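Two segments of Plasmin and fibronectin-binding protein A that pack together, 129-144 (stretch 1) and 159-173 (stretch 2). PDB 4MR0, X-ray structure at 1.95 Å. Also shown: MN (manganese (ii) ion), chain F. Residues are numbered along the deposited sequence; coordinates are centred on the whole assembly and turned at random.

Stretch 1 129-144: HDDRQAIQDAIDAAAQ
Stretch 2 159-173: LVKEIVFLKSHTHLE

Helix 132-143 of stretch 1 lies across stretch 2, which runs past it as strand segments at 159-160, 164-165 and 170-173 joined by loops; together they bury 863 Å². The register advances with the helix: Arg132 CA lies 4.7 Å from Val160 CA, Gln136 CA 6.1 Å from Val164 CA, and Ala143 CA 5.6 Å from Thr170 CA. Against strand 170-173 the helix axis makes 137° between N-to-C directions, closest approach 8.3 Å.

The helix has regular phi/psi near -62/-43 and i to i+4 bonds such as Ile135 N to Asp131 O (3.0 Å) and Ala143 N to Ile139 O (2.8 Å). Its entrance is tied to the first strand by backbone and side chain: Asp131 N donates to Leu159 O (2.8 Å), while Asp130, with chi1 t (177°), brings its carboxylate over the strand so that OD1 accepts from Lys161 N (3.0 Å, 141°). The same Asp130 OD1 accepts from Arg132 N (3.3 Å, 164°), so one oxygen joins the first helical turn to stretch 2. Asp131 (phi/psi -90/7, chi1 m) occupies the N-cap position without making a capping bond; its carboxylate is bonded elsewhere in the structure.

Arg132 points toward stretch 2 with chi1 t, chi2 t and chi3 p (61°). This path lays the aliphatic part of Arg132 against stretch 2, with Arg132 CG 4.0 Å from Val164 CG2 and Arg132 CD 3.2 Å from Glu162 CB, and leaves Arg132 NH1 to donate to water 1 (2.7 Å), which in turn donates to Ile163 O (2.8 Å). Glu162 CB points toward the helix, but chi1 lies between wells at -112° and chi2 is m, so its carboxylate leads away: OE1 accepts from Ile163 N (2.7 Å) and OE2 binds manganese at 2.2 Å.

The apolar centre is built by Ile135 and Ile139, both mt and one helical turn apart, pointing toward stretch 2. Ile135 CD1 meets Val160 CG1 (3.8 Å) and its CG2 meets Val164 CG1 (4.0 Å). The t setting of chi2 extends Ile139 CD1 to Val164 CG1 (3.5 Å), Leu166 CD2 (4.3 Å) and Leu172 CD2 (4.2 Å). Val164 is t; Leu172 has chi1 m and chi2 p. Gln136 (chi1 t, chi2 p) bends its amide toward Phe165, with NE2 modelled 2.7 Å from Phe165 N; the amide's orientation is uncertain.

Near the helix C-terminus, Lys167 (m, m, t, p) curls its chain past Ile139, CG 3.8 Å from Ile139 CG2, and NZ forms a salt bridge with Asp140 OD1 (2.8 Å). Asp140 CB points away, but chi1 m brings the carboxylate back within reach. A type II turn from Lys167 to Thr170, with His169 at 62/34, closes this end. Thr170, chi1 p, donates OG1 to Lys167 O (2.7 Å) and sets CG2 3.9 Å from Ala143 CB. Water 2 donates to Ala142 O (2.7 Å) and His169 O (2.6 Å), linking helix and turn.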

# COMPACT_ATOMS: atom_id res chain seq x y z
N HIS A 129 10.51 31.89 2.06
CA HIS A 129 11.95 31.75 1.94
C HIS A 129 12.26 30.27 1.72
O HIS A 129 11.64 29.40 2.32
CB HIS A 129 12.63 32.22 3.24
CG HIS A 129 14.11 31.97 3.28
ND1 HIS A 129 15.02 32.79 2.64
CD2 HIS A 129 14.83 31.00 3.87
CE1 HIS A 129 16.24 32.33 2.83
NE2 HIS A 129 16.15 31.24 3.58
N ASP A 130 13.23 29.97 0.85
CA ASP A 130 13.59 28.58 0.60
C ASP A 130 14.47 28.10 1.75
O ASP A 130 15.63 28.48 1.85
CB ASP A 130 14.34 28.47 -0.74
CG ASP A 130 14.80 27.05 -1.03
OD1 ASP A 130 14.22 26.11 -0.46
OD2 ASP A 130 15.74 26.88 -1.83
N ASP A 131 13.90 27.27 2.62
CA ASP A 131 14.63 26.77 3.78
C ASP A 131 15.41 25.47 3.56
O ASP A 131 15.95 24.92 4.52
CB ASP A 131 13.68 26.57 4.96
CG ASP A 131 13.23 27.87 5.57
OD1 ASP A 131 13.79 28.92 5.21
OD2 ASP A 131 12.32 27.84 6.42
N ARG A 132 15.47 24.99 2.33
CA ARG A 132 16.18 23.74 2.06
C ARG A 132 17.63 23.73 2.56
O ARG A 132 18.02 22.85 3.33
CB ARG A 132 16.18 23.41 0.57
CG ARG A 132 16.83 22.06 0.27
CD ARG A 132 17.30 21.96 -1.17
NE ARG A 132 18.31 22.97 -1.48
CZ ARG A 132 19.56 22.96 -1.02
NH1 ARG A 132 19.97 21.98 -0.22
NH2 ARG A 132 20.40 23.94 -1.35
N GLN A 133 18.44 24.70 2.13
CA GLN A 133 19.84 24.71 2.54
C GLN A 133 20.02 24.74 4.05
O GLN A 133 20.93 24.10 4.58
CB GLN A 133 20.58 25.90 1.91
CG GLN A 133 22.10 25.80 2.05
CD GLN A 133 22.66 24.55 1.39
OE1 GLN A 133 23.19 23.66 2.06
NE2 GLN A 133 22.54 24.48 0.07
N ALA A 134 19.16 25.49 4.75
CA ALA A 134 19.25 25.58 6.20
C ALA A 134 18.95 24.21 6.81
O ALA A 134 19.65 23.76 7.73
CB ALA A 134 18.25 26.62 6.72
N ILE A 135 17.91 23.56 6.31
CA ILE A 135 17.52 22.24 6.78
C ILE A 135 18.64 21.23 6.49
O ILE A 135 19.00 20.44 7.35
CB ILE A 135 16.20 21.79 6.10
CG1 ILE A 135 15.06 22.71 6.53
CG2 ILE A 135 15.88 20.33 6.46
CD1 ILE A 135 13.81 22.62 5.67
N GLN A 136 19.20 21.28 5.29
CA GLN A 136 20.27 20.35 4.95
C GLN A 136 21.50 20.55 5.84
O GLN A 136 22.13 19.59 6.27
CB GLN A 136 20.67 20.51 3.48
CG GLN A 136 21.55 19.38 2.95
CD GLN A 136 20.88 18.01 3.05
OE1 GLN A 136 21.26 17.18 3.88
NE2 GLN A 136 19.88 17.78 2.21
N ASP A 137 21.84 21.81 6.12
CA ASP A 137 22.99 22.10 6.97
C ASP A 137 22.76 21.56 8.38
O ASP A 137 23.68 21.09 9.04
CB ASP A 137 23.26 23.61 7.04
CG ASP A 137 23.61 24.21 5.68
OD1 ASP A 137 24.22 23.50 4.86
OD2 ASP A 137 23.28 25.39 5.45
N ALA A 138 21.51 21.62 8.84
CA ALA A 138 21.17 21.12 10.16
C ALA A 138 21.40 19.62 10.18
O ALA A 138 22.04 19.08 11.09
CB ALA A 138 19.72 21.44 10.49
N ILE A 139 20.87 18.94 9.17
CA ILE A 139 21.02 17.50 9.06
C ILE A 139 22.49 17.10 8.96
O ILE A 139 22.93 16.18 9.64
CB ILE A 139 20.25 16.96 7.82
CG1 ILE A 139 18.74 17.13 8.03
CG2 ILE A 139 20.59 15.50 7.58
CD1 ILE A 139 17.91 16.79 6.82
N ASP A 140 23.23 17.80 8.10
CA ASP A 140 24.65 17.50 7.93
C ASP A 140 25.43 17.61 9.23
O ASP A 140 26.29 16.78 9.51
CB ASP A 140 25.26 18.43 6.87
CG ASP A 140 24.77 18.12 5.47
OD1 ASP A 140 24.07 17.10 5.30
OD2 ASP A 140 25.10 18.89 4.54
N ALA A 141 25.13 18.63 10.02
CA ALA A 141 25.82 18.81 11.30
C ALA A 141 25.43 17.69 12.26
O ALA A 141 26.27 17.16 12.99
CB ALA A 141 25.45 20.16 11.90
N ALA A 142 24.15 17.33 12.26
CA ALA A 142 23.66 16.27 13.13
C ALA A 142 24.32 14.94 12.79
O ALA A 142 24.67 14.16 13.68
CB ALA A 142 22.15 16.15 13.00
N ALA A 143 24.50 14.70 11.49
CA ALA A 143 25.12 13.47 11.00
C ALA A 143 26.55 13.34 11.51
O ALA A 143 27.08 12.23 11.62
CB ALA A 143 25.10 13.45 9.48
N GLN A 144 27.18 14.47 11.81
CA GLN A 144 28.55 14.47 12.31
C GLN A 144 28.58 14.18 13.80
O GLN A 144 29.64 13.93 14.37
CB GLN A 144 29.22 15.82 12.03
CG GLN A 144 29.58 16.05 10.58
CD GLN A 144 30.36 14.88 9.98
OE1 GLN A 144 31.28 14.35 10.61
NE2 GLN A 144 29.99 14.47 8.77
N LEU A 159 9.38 25.92 3.39
CA LEU A 159 9.37 25.68 1.95
C LEU A 159 10.72 25.14 1.49
O LEU A 159 11.77 25.60 1.96
CB LEU A 159 9.10 27.00 1.21
CG LEU A 159 9.30 27.00 -0.30
CD1 LEU A 159 8.19 26.20 -0.97
CD2 LEU A 159 9.30 28.44 -0.83
N VAL A 160 10.70 24.14 0.61
CA VAL A 160 11.95 23.60 0.05
C VAL A 160 11.81 23.58 -1.47
O VAL A 160 10.81 23.13 -2.00
CB VAL A 160 12.29 22.18 0.56
CG1 VAL A 160 12.56 22.23 2.06
CG2 VAL A 160 11.16 21.19 0.23
N LYS A 161 12.82 24.10 -2.16
CA LYS A 161 12.77 24.14 -3.61
C LYS A 161 13.60 23.05 -4.28
O LYS A 161 13.71 23.00 -5.51
CB LYS A 161 13.20 25.52 -4.12
CG LYS A 161 12.22 26.62 -3.76
CD LYS A 161 12.40 27.82 -4.68
CE LYS A 161 11.46 28.95 -4.33
NZ LYS A 161 11.56 30.05 -5.34
N GLU A 162 14.19 22.19 -3.46
CA GLU A 162 14.97 21.05 -3.94
C GLU A 162 14.90 19.96 -2.87
O GLU A 162 14.43 20.20 -1.75
CB GLU A 162 16.43 21.43 -4.21
CG GLU A 162 16.83 21.40 -5.70
CD GLU A 162 17.00 19.99 -6.28
OE1 GLU A 162 16.79 18.99 -5.55
OE2 GLU A 162 17.35 19.88 -7.47
N ILE A 163 15.37 18.78 -3.24
CA ILE A 163 15.36 17.60 -2.37
C ILE A 163 16.28 17.72 -1.17
O ILE A 163 17.40 18.21 -1.27
CB ILE A 163 15.77 16.34 -3.18
CG1 ILE A 163 14.87 16.18 -4.40
CG2 ILE A 163 15.71 15.10 -2.29
CD1 ILE A 163 15.36 15.13 -5.39
N VAL A 164 15.78 17.25 -0.02
CA VAL A 164 16.54 17.23 1.23
C VAL A 164 17.03 15.79 1.39
O VAL A 164 16.28 14.84 1.15
CB VAL A 164 15.63 17.58 2.43
CG1 VAL A 164 16.40 17.43 3.73
CG2 VAL A 164 15.09 19.01 2.28
N PHE A 165 18.29 15.63 1.79
CA PHE A 165 18.85 14.30 1.94
C PHE A 165 19.07 13.90 3.39
O PHE A 165 19.84 14.53 4.11
CB PHE A 165 20.16 14.22 1.16
CG PHE A 165 20.00 14.60 -0.28
CD1 PHE A 165 19.33 13.76 -1.17
CD2 PHE A 165 20.46 15.83 -0.74
CE1 PHE A 165 19.11 14.15 -2.49
CE2 PHE A 165 20.24 16.23 -2.06
CZ PHE A 165 19.56 15.38 -2.94
N LEU A 166 18.38 12.84 3.81
CA LEU A 166 18.50 12.34 5.16
C LEU A 166 19.85 11.64 5.23
O LEU A 166 20.34 11.13 4.22
CB LEU A 166 17.37 11.35 5.46
CG LEU A 166 15.97 11.95 5.31
CD1 LEU A 166 14.92 10.87 5.51
CD2 LEU A 166 15.78 13.09 6.32
N LYS A 167 20.46 11.62 6.41
CA LYS A 167 21.76 10.98 6.57
C LYS A 167 21.68 10.00 7.72
O LYS A 167 20.77 10.07 8.55
CB LYS A 167 22.84 12.03 6.86
CG LYS A 167 22.96 13.14 5.83
CD LYS A 167 23.54 12.65 4.52
CE LYS A 167 23.78 13.80 3.55
NZ LYS A 167 24.80 14.76 4.05
N SER A 168 22.63 9.08 7.77
CA SER A 168 22.68 8.09 8.83
C SER A 168 22.81 8.73 10.21
O SER A 168 23.50 9.74 10.38
CB SER A 168 23.85 7.13 8.62
OG SER A 168 23.61 6.25 7.54
N HIS A 169 22.14 8.12 11.18
CA HIS A 169 22.16 8.56 12.57
C HIS A 169 21.61 9.97 12.81
O HIS A 169 22.09 10.69 13.69
CB HIS A 169 23.58 8.43 13.12
CG HIS A 169 24.16 7.06 12.97
ND1 HIS A 169 23.62 5.96 13.60
CD2 HIS A 169 25.18 6.60 12.21
CE1 HIS A 169 24.29 4.87 13.24
NE2 HIS A 169 25.24 5.24 12.40
N THR A 170 20.60 10.36 12.03
CA THR A 170 19.98 11.66 12.23
C THR A 170 18.54 11.41 12.64
O THR A 170 17.91 10.46 12.17
CB THR A 170 20.01 12.54 10.95
OG1 THR A 170 19.31 11.88 9.89
CG2 THR A 170 21.45 12.80 10.52
N HIS A 171 18.01 12.26 13.52
CA HIS A 171 16.65 12.10 14.01
C HIS A 171 15.92 13.43 14.03
O HIS A 171 16.22 14.30 14.84
CB HIS A 171 16.70 11.48 15.42
CG HIS A 171 17.61 10.30 15.51
ND1 HIS A 171 18.93 10.42 15.88
CD2 HIS A 171 17.42 9.00 15.19
CE1 HIS A 171 19.52 9.24 15.77
NE2 HIS A 171 18.63 8.36 15.35
N LEU A 172 14.97 13.58 13.11
CA LEU A 172 14.20 14.80 12.98
C LEU A 172 12.90 14.74 13.76
O LEU A 172 12.17 13.74 13.71
CB LEU A 172 13.91 15.09 11.50
CG LEU A 172 15.05 15.67 10.65
CD1 LEU A 172 16.28 14.78 10.77
CD2 LEU A 172 14.61 15.79 9.20
N GLU A 173 12.62 15.81 14.49
CA GLU A 173 11.40 15.94 15.28
C GLU A 173 10.78 17.27 14.89
O GLU A 173 11.45 18.31 14.96
CB GLU A 173 11.73 15.94 16.77
CG GLU A 173 10.50 15.90 17.67
CD GLU A 173 10.81 16.21 19.13
OE1 GLU A 173 11.99 16.07 19.53
OE2 GLU A 173 9.88 16.59 19.87
MN MN F . 18.03 18.23 -8.74
O HOH W 1 19.57 19.33 0.19
O HOH W 2 24.49 11.54 14.29
O HOH W 3 26.01 9.70 10.27
O HOH W 4 18.22 17.04 -6.68
O HOH W 5 17.98 19.72 -10.61
O HOH W 6 20.10 18.94 -8.14